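Local coordinates for protein BSU-2 beta-lactamase (Bacillus subtilis, PDB 6W5E) that probably hydrolyses the amide bond of beta-lactam rings as a class D serine beta-lactamase, and so probably confers resistance to these antibiotics, at residues L145-I155 against S167-F178; T46-Q56 against H235-D245. All blocks are in the same frame, centred on the assembly; numbering follows the deposited sequence.

Interaction 1: L145-I155 against S167-F178; sequences LHTLSYGNEDI and SLTISPLEQETF
Y150, G151 and N152 form the YGN motif characteristic of class D beta-lactamases, and each meets the 167-178 segment by a different chemistry. I170 covers one face of the Y150 ring in a CH-pi contact, its CD1 lying 3.5 Å from the ring centroid and almost on the normal; the side chain gets there fully extended, CG1 opposite the backbone N (chi1 -175°). An edge of the same ring, led by CE2, points at the face of F178 in a T-shaped pair, while L168 CD2 approaches Y150 CE1 obliquely at 3.8 Å. G151 brings its backbone close, with a CA-H...O contact of 3.2 Å between its CA and T169 O. N152 makes the polar part of the contact: its N donates to T169 O (2.9 Å), and its OD1 receives T169 N (2.9 Å) on one face and D154 N on the other, the latter closing an Asx turn. N152 ND2 reaches S167 O in plane at 3.1 Å (169°), and together these bonds fix the amide's rotation. Further out, a water joins Y150 OH to Q175 OE1, Q175 NE2 binds T77, and F78 stacks edge-to-face with Y150, which ties the motif to the residues just before the carboxylated K79. S171 and E174 form a capping box, and E174 OE2 pairs with R71. At the far end S167 OG, itself met by G157 N, donates to D154 O at 2.7 Å.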
# COMPACT_ATOMS: atom_id res chain seq x y z
N LEU A 145 -7.50 12.68 -6.12
CA LEU A 145 -6.04 12.55 -6.17
C LEU A 145 -5.34 13.88 -5.92
O LEU A 145 -4.21 13.90 -5.42
CB LEU A 145 -5.59 11.91 -7.49
CG LEU A 145 -5.99 10.44 -7.70
CD1 LEU A 145 -5.14 9.80 -8.77
CD2 LEU A 145 -5.92 9.63 -6.41
N HIS A 146 -5.98 15.01 -6.27
CA HIS A 146 -5.37 16.28 -5.89
C HIS A 146 -5.53 16.55 -4.40
O HIS A 146 -4.60 17.04 -3.76
CB HIS A 146 -5.89 17.45 -6.73
CG HIS A 146 -4.98 18.64 -6.70
ND1 HIS A 146 -3.67 18.58 -7.14
CD2 HIS A 146 -5.17 19.92 -6.29
CE1 HIS A 146 -3.10 19.76 -7.00
NE2 HIS A 146 -3.99 20.59 -6.49
N THR A 147 -6.70 16.23 -3.84
CA THR A 147 -6.88 16.33 -2.39
C THR A 147 -5.81 15.54 -1.65
O THR A 147 -5.30 15.99 -0.62
CB THR A 147 -8.29 15.85 -2.01
OG1 THR A 147 -9.24 16.85 -2.38
CG2 THR A 147 -8.42 15.59 -0.51
N LEU A 148 -5.45 14.37 -2.16
CA LEU A 148 -4.54 13.45 -1.50
C LEU A 148 -3.08 13.64 -1.90
O LEU A 148 -2.22 12.93 -1.37
CB LEU A 148 -4.96 12.02 -1.78
CG LEU A 148 -6.35 11.65 -1.25
CD1 LEU A 148 -6.73 10.26 -1.73
CD2 LEU A 148 -6.40 11.76 0.27
N SER A 149 -2.79 14.54 -2.84
CA SER A 149 -1.41 14.80 -3.27
C SER A 149 -0.73 13.51 -3.73
O SER A 149 0.39 13.20 -3.34
CB SER A 149 -0.61 15.47 -2.16
OG SER A 149 -1.04 16.80 -1.95
N TYR A 150 -1.42 12.75 -4.58
CA TYR A 150 -0.98 11.39 -4.88
C TYR A 150 -0.11 11.38 -6.13
O TYR A 150 -0.58 11.17 -7.25
CB TYR A 150 -2.18 10.45 -5.00
CG TYR A 150 -1.76 9.01 -4.88
CD1 TYR A 150 -1.39 8.28 -6.00
CD2 TYR A 150 -1.71 8.38 -3.64
CE1 TYR A 150 -1.00 6.96 -5.90
CE2 TYR A 150 -1.30 7.06 -3.53
CZ TYR A 150 -0.95 6.36 -4.67
OH TYR A 150 -0.56 5.04 -4.58
N GLY A 151 1.20 11.59 -5.94
CA GLY A 151 2.15 11.47 -7.03
C GLY A 151 1.89 12.46 -8.15
O GLY A 151 1.52 13.62 -7.91
N ASN A 152 2.07 12.01 -9.39
CA ASN A 152 1.82 12.89 -10.53
C ASN A 152 0.34 13.05 -10.83
O ASN A 152 -0.01 13.82 -11.74
CB ASN A 152 2.61 12.45 -11.77
CG ASN A 152 2.03 11.19 -12.44
OD1 ASN A 152 1.14 10.52 -11.92
ND2 ASN A 152 2.56 10.87 -13.62
N GLU A 153 -0.54 12.33 -10.13
CA GLU A 153 -1.99 12.45 -10.26
C GLU A 153 -2.49 12.20 -11.68
O GLU A 153 -3.60 12.61 -12.03
CB GLU A 153 -2.50 13.80 -9.72
CG GLU A 153 -1.93 14.15 -8.34
CD GLU A 153 -2.38 15.51 -7.84
OE1 GLU A 153 -3.35 16.06 -8.42
OE2 GLU A 153 -1.77 16.02 -6.88
N ASP A 154 -1.72 11.50 -12.50
CA ASP A 154 -2.03 11.35 -13.92
C ASP A 154 -2.86 10.08 -14.13
O ASP A 154 -2.33 8.97 -14.03
CB ASP A 154 -0.73 11.30 -14.73
CG ASP A 154 -0.97 11.38 -16.22
OD1 ASP A 154 -2.10 11.07 -16.67
OD2 ASP A 154 -0.02 11.72 -16.95
N ILE A 155 -4.14 10.25 -14.45
CA ILE A 155 -5.05 9.13 -14.67
C ILE A 155 -5.39 8.96 -16.15
O ILE A 155 -6.34 8.25 -16.49
CB ILE A 155 -6.30 9.19 -13.78
CG1 ILE A 155 -7.18 10.40 -14.10
CG2 ILE A 155 -5.90 9.24 -12.31
CD1 ILE A 155 -8.57 10.38 -13.42
N SER A 167 -0.09 5.43 -16.44
CA SER A 167 0.19 6.86 -16.39
C SER A 167 0.50 7.37 -14.99
O SER A 167 1.29 8.31 -14.84
CB SER A 167 -0.99 7.64 -16.99
OG SER A 167 -2.18 7.42 -16.24
N LEU A 168 -0.12 6.80 -13.97
CA LEU A 168 0.06 7.32 -12.62
C LEU A 168 1.38 6.85 -12.03
O LEU A 168 1.73 5.67 -12.12
CB LEU A 168 -1.09 6.85 -11.73
CG LEU A 168 -1.05 7.28 -10.26
CD1 LEU A 168 -1.11 8.79 -10.12
CD2 LEU A 168 -2.18 6.61 -9.51
N THR A 169 2.13 7.79 -11.43
CA THR A 169 3.37 7.46 -10.75
C THR A 169 3.42 8.19 -9.41
O THR A 169 2.80 9.24 -9.23
CB THR A 169 4.59 7.84 -11.59
OG1 THR A 169 4.65 9.27 -11.71
CG2 THR A 169 4.53 7.21 -12.97
N ILE A 170 4.17 7.62 -8.48
CA ILE A 170 4.32 8.19 -7.14
C ILE A 170 5.66 7.70 -6.59
O ILE A 170 6.04 6.55 -6.81
CB ILE A 170 3.13 7.81 -6.24
CG1 ILE A 170 3.22 8.52 -4.88
CG2 ILE A 170 3.01 6.28 -6.10
CD1 ILE A 170 2.02 8.31 -3.99
N SER A 171 6.39 8.58 -5.92
CA SER A 171 7.67 8.14 -5.40
C SER A 171 7.47 7.40 -4.08
O SER A 171 6.45 7.58 -3.40
CB SER A 171 8.61 9.32 -5.18
OG SER A 171 8.25 10.03 -4.01
N PRO A 172 8.43 6.56 -3.69
CA PRO A 172 8.34 5.93 -2.37
C PRO A 172 8.19 6.93 -1.23
O PRO A 172 7.41 6.68 -0.30
CB PRO A 172 9.63 5.10 -2.30
CG PRO A 172 9.86 4.70 -3.73
CD PRO A 172 9.46 5.92 -4.53
N LEU A 173 8.88 8.07 -1.29
CA LEU A 173 8.72 9.08 -0.24
C LEU A 173 7.31 9.68 -0.27
O LEU A 173 6.74 9.95 0.79
CB LEU A 173 9.79 10.16 -0.37
CG LEU A 173 11.11 9.78 0.31
CD1 LEU A 173 12.25 10.69 -0.12
CD2 LEU A 173 10.94 9.77 1.83
N GLU A 174 6.74 9.88 -1.46
CA GLU A 174 5.37 10.38 -1.54
C GLU A 174 4.37 9.36 -0.99
O GLU A 174 3.37 9.73 -0.36
CB GLU A 174 5.02 10.76 -2.99
CG GLU A 174 5.69 12.04 -3.46
CD GLU A 174 5.49 12.32 -4.94
OE1 GLU A 174 5.50 11.37 -5.75
OE2 GLU A 174 5.31 13.51 -5.29
N GLN A 175 4.63 8.07 -1.23
CA GLN A 175 3.81 7.03 -0.61
C GLN A 175 3.90 7.11 0.91
O GLN A 175 2.88 6.98 1.60
CB GLN A 175 4.25 5.65 -1.10
CG GLN A 175 3.81 5.32 -2.52
CD GLN A 175 2.78 4.21 -2.58
OE1 GLN A 175 1.91 4.10 -1.72
NE2 GLN A 175 2.86 3.38 -3.60
N GLU A 176 5.11 7.31 1.45
CA GLU A 176 5.26 7.43 2.90
C GLU A 176 4.42 8.58 3.44
O GLU A 176 3.77 8.46 4.48
CB GLU A 176 6.72 7.63 3.29
CG GLU A 176 6.97 7.57 4.82
CD GLU A 176 6.51 8.82 5.61
OE1 GLU A 176 6.48 9.93 5.03
OE2 GLU A 176 6.18 8.71 6.81
N THR A 177 4.46 9.73 2.76
CA THR A 177 3.73 10.91 3.22
C THR A 177 2.25 10.61 3.30
O THR A 177 1.59 10.91 4.31
CB THR A 177 4.01 12.06 2.26
OG1 THR A 177 5.40 12.39 2.36
CG2 THR A 177 3.15 13.30 2.59
N PHE A 178 1.71 9.98 2.26
CA PHE A 178 0.30 9.62 2.25
C PHE A 178 -0.02 8.63 3.37
O PHE A 178 -0.99 8.81 4.12
CB PHE A 178 -0.06 9.02 0.89
CG PHE A 178 -1.39 8.33 0.87
CD1 PHE A 178 -2.57 9.06 0.96
CD2 PHE A 178 -1.46 6.95 0.77
CE1 PHE A 178 -3.80 8.42 0.95
CE2 PHE A 178 -2.68 6.31 0.76
CZ PHE A 178 -3.85 7.04 0.85
O HOH W 1 1.75 12.11 -0.86
O HOH W 2 3.06 14.75 -3.94
O HOH W 3 -0.85 3.88 -2.16

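Interaction 2: T46-Q56 against H235-D245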
# COMPACT_ATOMS: atom_id res chain seq x y z
N THR A 46 19.64 -6.35 -4.85
CA THR A 46 18.36 -5.82 -5.29
C THR A 46 18.46 -4.31 -5.43
O THR A 46 19.03 -3.64 -4.56
CB THR A 46 17.29 -6.16 -4.25
OG1 THR A 46 17.23 -7.58 -4.07
CG2 THR A 46 15.94 -5.68 -4.70
N ASP A 47 17.92 -3.77 -6.51
CA ASP A 47 17.79 -2.33 -6.67
C ASP A 47 16.53 -1.90 -5.91
O ASP A 47 15.41 -2.20 -6.33
CB ASP A 47 17.66 -2.01 -8.16
CG ASP A 47 17.91 -0.55 -8.48
OD1 ASP A 47 18.14 0.23 -7.54
OD2 ASP A 47 17.87 -0.19 -9.67
N GLY A 48 16.70 -1.23 -4.77
CA GLY A 48 15.52 -0.97 -3.96
C GLY A 48 15.72 0.17 -2.98
O GLY A 48 16.82 0.71 -2.83
N THR A 49 14.62 0.52 -2.31
CA THR A 49 14.62 1.55 -1.28
C THR A 49 13.74 1.09 -0.12
O THR A 49 12.81 0.29 -0.30
CB THR A 49 14.18 2.91 -1.85
OG1 THR A 49 14.20 3.90 -0.83
CG2 THR A 49 12.79 2.82 -2.43
N PHE A 50 14.06 1.57 1.08
CA PHE A 50 13.28 1.28 2.27
C PHE A 50 13.18 2.56 3.08
O PHE A 50 14.18 3.25 3.30
CB PHE A 50 13.97 0.20 3.12
CG PHE A 50 13.30 -0.04 4.45
CD1 PHE A 50 12.11 -0.77 4.52
CD2 PHE A 50 13.86 0.43 5.62
CE1 PHE A 50 11.51 -1.00 5.73
CE2 PHE A 50 13.25 0.19 6.85
CZ PHE A 50 12.08 -0.52 6.90
N ILE A 51 11.97 2.87 3.54
CA ILE A 51 11.69 4.06 4.34
C ILE A 51 10.94 3.64 5.59
O ILE A 51 9.97 2.89 5.50
CB ILE A 51 10.84 5.08 3.55
CG1 ILE A 51 11.51 5.42 2.21
CG2 ILE A 51 10.62 6.32 4.40
CD1 ILE A 51 10.54 5.87 1.16
N LEU A 52 11.39 4.13 6.75
CA LEU A 52 10.74 3.82 8.02
C LEU A 52 10.56 5.11 8.80
O LEU A 52 11.55 5.81 9.09
CB LEU A 52 11.54 2.80 8.83
CG LEU A 52 10.82 2.24 10.07
CD1 LEU A 52 9.57 1.46 9.66
CD2 LEU A 52 11.76 1.37 10.89
N HIS A 53 9.32 5.43 9.15
CA HIS A 53 9.00 6.64 9.89
C HIS A 53 8.48 6.29 11.28
O HIS A 53 7.50 5.56 11.41
CB HIS A 53 7.95 7.48 9.16
CG HIS A 53 7.57 8.73 9.90
ND1 HIS A 53 8.34 9.87 9.85
CD2 HIS A 53 6.55 8.99 10.74
CE1 HIS A 53 7.78 10.80 10.62
NE2 HIS A 53 6.70 10.28 11.17
N ASP A 54 9.13 6.86 12.30
CA ASP A 54 8.74 6.74 13.70
C ASP A 54 7.67 7.80 13.98
O ASP A 54 7.96 9.00 14.00
CB ASP A 54 9.99 7.00 14.54
CG ASP A 54 9.78 6.79 16.03
OD1 ASP A 54 8.66 6.99 16.54
OD2 ASP A 54 10.79 6.49 16.72
N LEU A 55 6.42 7.35 14.21
CA LEU A 55 5.33 8.29 14.43
C LEU A 55 5.48 9.04 15.75
O LEU A 55 5.27 10.26 15.81
CB LEU A 55 3.99 7.57 14.35
CG LEU A 55 3.56 7.21 12.92
CD1 LEU A 55 2.50 6.11 12.93
CD2 LEU A 55 3.06 8.46 12.19
N GLN A 56 5.87 8.34 16.82
CA GLN A 56 5.97 8.98 18.13
C GLN A 56 7.04 10.06 18.14
O GLN A 56 6.85 11.13 18.73
CB GLN A 56 6.26 7.94 19.21
CG GLN A 56 5.02 7.28 19.76
CD GLN A 56 5.36 6.30 20.87
OE1 GLN A 56 6.53 6.15 21.24
NE2 GLN A 56 4.34 5.65 21.41
N HIS A 235 5.43 -0.07 21.73
CA HIS A 235 6.38 1.01 21.93
C HIS A 235 6.38 1.95 20.73
O HIS A 235 7.43 2.40 20.27
CB HIS A 235 7.77 0.46 22.23
CG HIS A 235 7.81 -0.38 23.47
ND1 HIS A 235 7.74 -1.76 23.44
CD2 HIS A 235 7.88 -0.03 24.77
CE1 HIS A 235 7.78 -2.22 24.68
NE2 HIS A 235 7.87 -1.19 25.51
N GLY A 236 5.19 2.26 20.23
CA GLY A 236 5.03 3.21 19.15
C GLY A 236 4.68 2.52 17.84
O GLY A 236 4.84 1.31 17.66
N SER A 237 4.18 3.33 16.90
CA SER A 237 3.82 2.87 15.57
C SER A 237 4.79 3.45 14.55
O SER A 237 5.38 4.51 14.76
CB SER A 237 2.38 3.26 15.23
OG SER A 237 1.46 2.53 16.03
N TYR A 238 4.96 2.73 13.44
CA TYR A 238 5.93 3.08 12.42
C TYR A 238 5.30 2.88 11.05
O TYR A 238 4.54 1.93 10.85
CB TYR A 238 7.18 2.21 12.53
CG TYR A 238 7.97 2.41 13.80
CD1 TYR A 238 7.54 1.86 15.00
CD2 TYR A 238 9.15 3.14 13.79
CE1 TYR A 238 8.26 2.06 16.17
CE2 TYR A 238 9.87 3.34 14.95
CZ TYR A 238 9.42 2.80 16.13
OH TYR A 238 10.15 3.00 17.28
N VAL A 239 5.62 3.78 10.12
CA VAL A 239 5.13 3.72 8.74
C VAL A 239 6.29 3.28 7.85
O VAL A 239 7.41 3.79 8.00
CB VAL A 239 4.58 5.09 8.29
CG1 VAL A 239 4.03 4.99 6.88
CG2 VAL A 239 3.51 5.60 9.27
N PHE A 240 6.04 2.35 6.94
CA PHE A 240 7.11 1.84 6.08
C PHE A 240 6.70 1.83 4.61
O PHE A 240 5.52 1.65 4.27
CB PHE A 240 7.58 0.44 6.50
CG PHE A 240 6.48 -0.59 6.48
CD1 PHE A 240 6.10 -1.19 5.28
CD2 PHE A 240 5.83 -0.95 7.65
CE1 PHE A 240 5.06 -2.11 5.25
CE2 PHE A 240 4.80 -1.88 7.62
CZ PHE A 240 4.42 -2.46 6.41
N VAL A 241 7.71 1.97 3.75
CA VAL A 241 7.57 1.79 2.31
C VAL A 241 8.81 1.07 1.82
O VAL A 241 9.93 1.52 2.04
CB VAL A 241 7.43 3.14 1.59
CG1 VAL A 241 7.60 2.97 0.08
CG2 VAL A 241 6.07 3.76 1.88
N THR A 242 8.60 -0.05 1.12
CA THR A 242 9.67 -0.77 0.43
C THR A 242 9.33 -0.86 -1.04
O THR A 242 8.18 -1.14 -1.41
CB THR A 242 9.81 -2.17 1.02
OG1 THR A 242 10.07 -2.05 2.42
CG2 THR A 242 10.96 -2.93 0.35
N ASN A 243 10.32 -0.60 -1.89
CA ASN A 243 10.13 -0.62 -3.33
C ASN A 243 11.37 -1.22 -3.97
O ASN A 243 12.49 -0.86 -3.59
CB ASN A 243 9.87 0.81 -3.84
CG ASN A 243 10.06 0.96 -5.33
OD1 ASN A 243 11.15 1.31 -5.78
ND2 ASN A 243 9.01 0.71 -6.10
N VAL A 244 11.18 -2.14 -4.92
CA VAL A 244 12.28 -2.94 -5.47
C VAL A 244 12.05 -3.20 -6.96
O VAL A 244 10.92 -3.17 -7.46
CB VAL A 244 12.45 -4.30 -4.73
CG1 VAL A 244 12.92 -4.10 -3.30
CG2 VAL A 244 11.15 -5.11 -4.78
N ASP A 245 13.16 -3.50 -7.65
CA ASP A 245 13.11 -4.01 -9.03
C ASP A 245 12.91 -5.52 -9.03
O ASP A 245 13.70 -6.26 -9.63
CB ASP A 245 14.38 -3.58 -9.80
CG ASP A 245 15.63 -4.37 -9.39
OD1 ASP A 245 15.76 -4.72 -8.20
OD2 ASP A 245 16.49 -4.63 -10.27
O HOH W 4 6.57 5.44 17.15
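F50 and T242, I51 and V241, and their neighbours pair the strands that come first and last in the chain, 48-54 and 236-244, neighbours inside the antiparallel sheet of the penicillin-binding-protein fold. The hydrogen-bonded pairs T49-N243, I51-V241 and H53-V239 each exchange two N-H...O bonds, as short as 2.8 Å from H53 N to V239 O. At the non-hydrogen-bonded positions the backbones of F50 and L52 turn outward to Y63 and F61, and those of Y238, F240 and T242 to I231, G229 and F227, so each strand is bonded along both edges. Buried polar side chains find partners beyond the pair: T49 OG1 with Y63 O, H53 ND1 with T60 OG1, and N243 OD1 with R67 and Q72. T242 OG1 lies at the edge of the F50 ring, 3.2 Å from CD1, and bonds to T255 OG1. D54 and Y238 run side by side, carboxylate and ring planes 44° apart; OD2 of D54 binds H31, and OH of Y238 binds L32 O. Past the strand, L55 N still reaches S237 O, which also accepts from a water that donates to D54 OD1 and accepts from Q56 N. At the opposite end D245 N donates to D47 O. D245 CG sits between its own backbone N and carbonyl carbon (chi1 74°), bringing OD1 to D47 N, which meets it from above the carboxylate plane at 2.9 Å.

Both contacts are largely buried, yet interaction 2 brings together strands far apart in the chain, interaction 1 two neighbouring segments. Interaction 2 relies on a repeating backbone ladder whose ends reach solvent; interaction 1 joins the loop after helix 138-147 to the loop and first turns of helix 172-184, where a single asparagine amide and an aromatic cluster replace regular pairing. Helix 172-184 connects them: its first turns lie on the sheet side bearing I51, H53 and V241. There P172 C is 3.5 Å from I51 CD1, and E176 N is 3.7 Å from V241 CG2. The same helix thus offers F178 and Q175 to the tyrosine of interaction 1 and P172 and E176 to the strands of interaction 2.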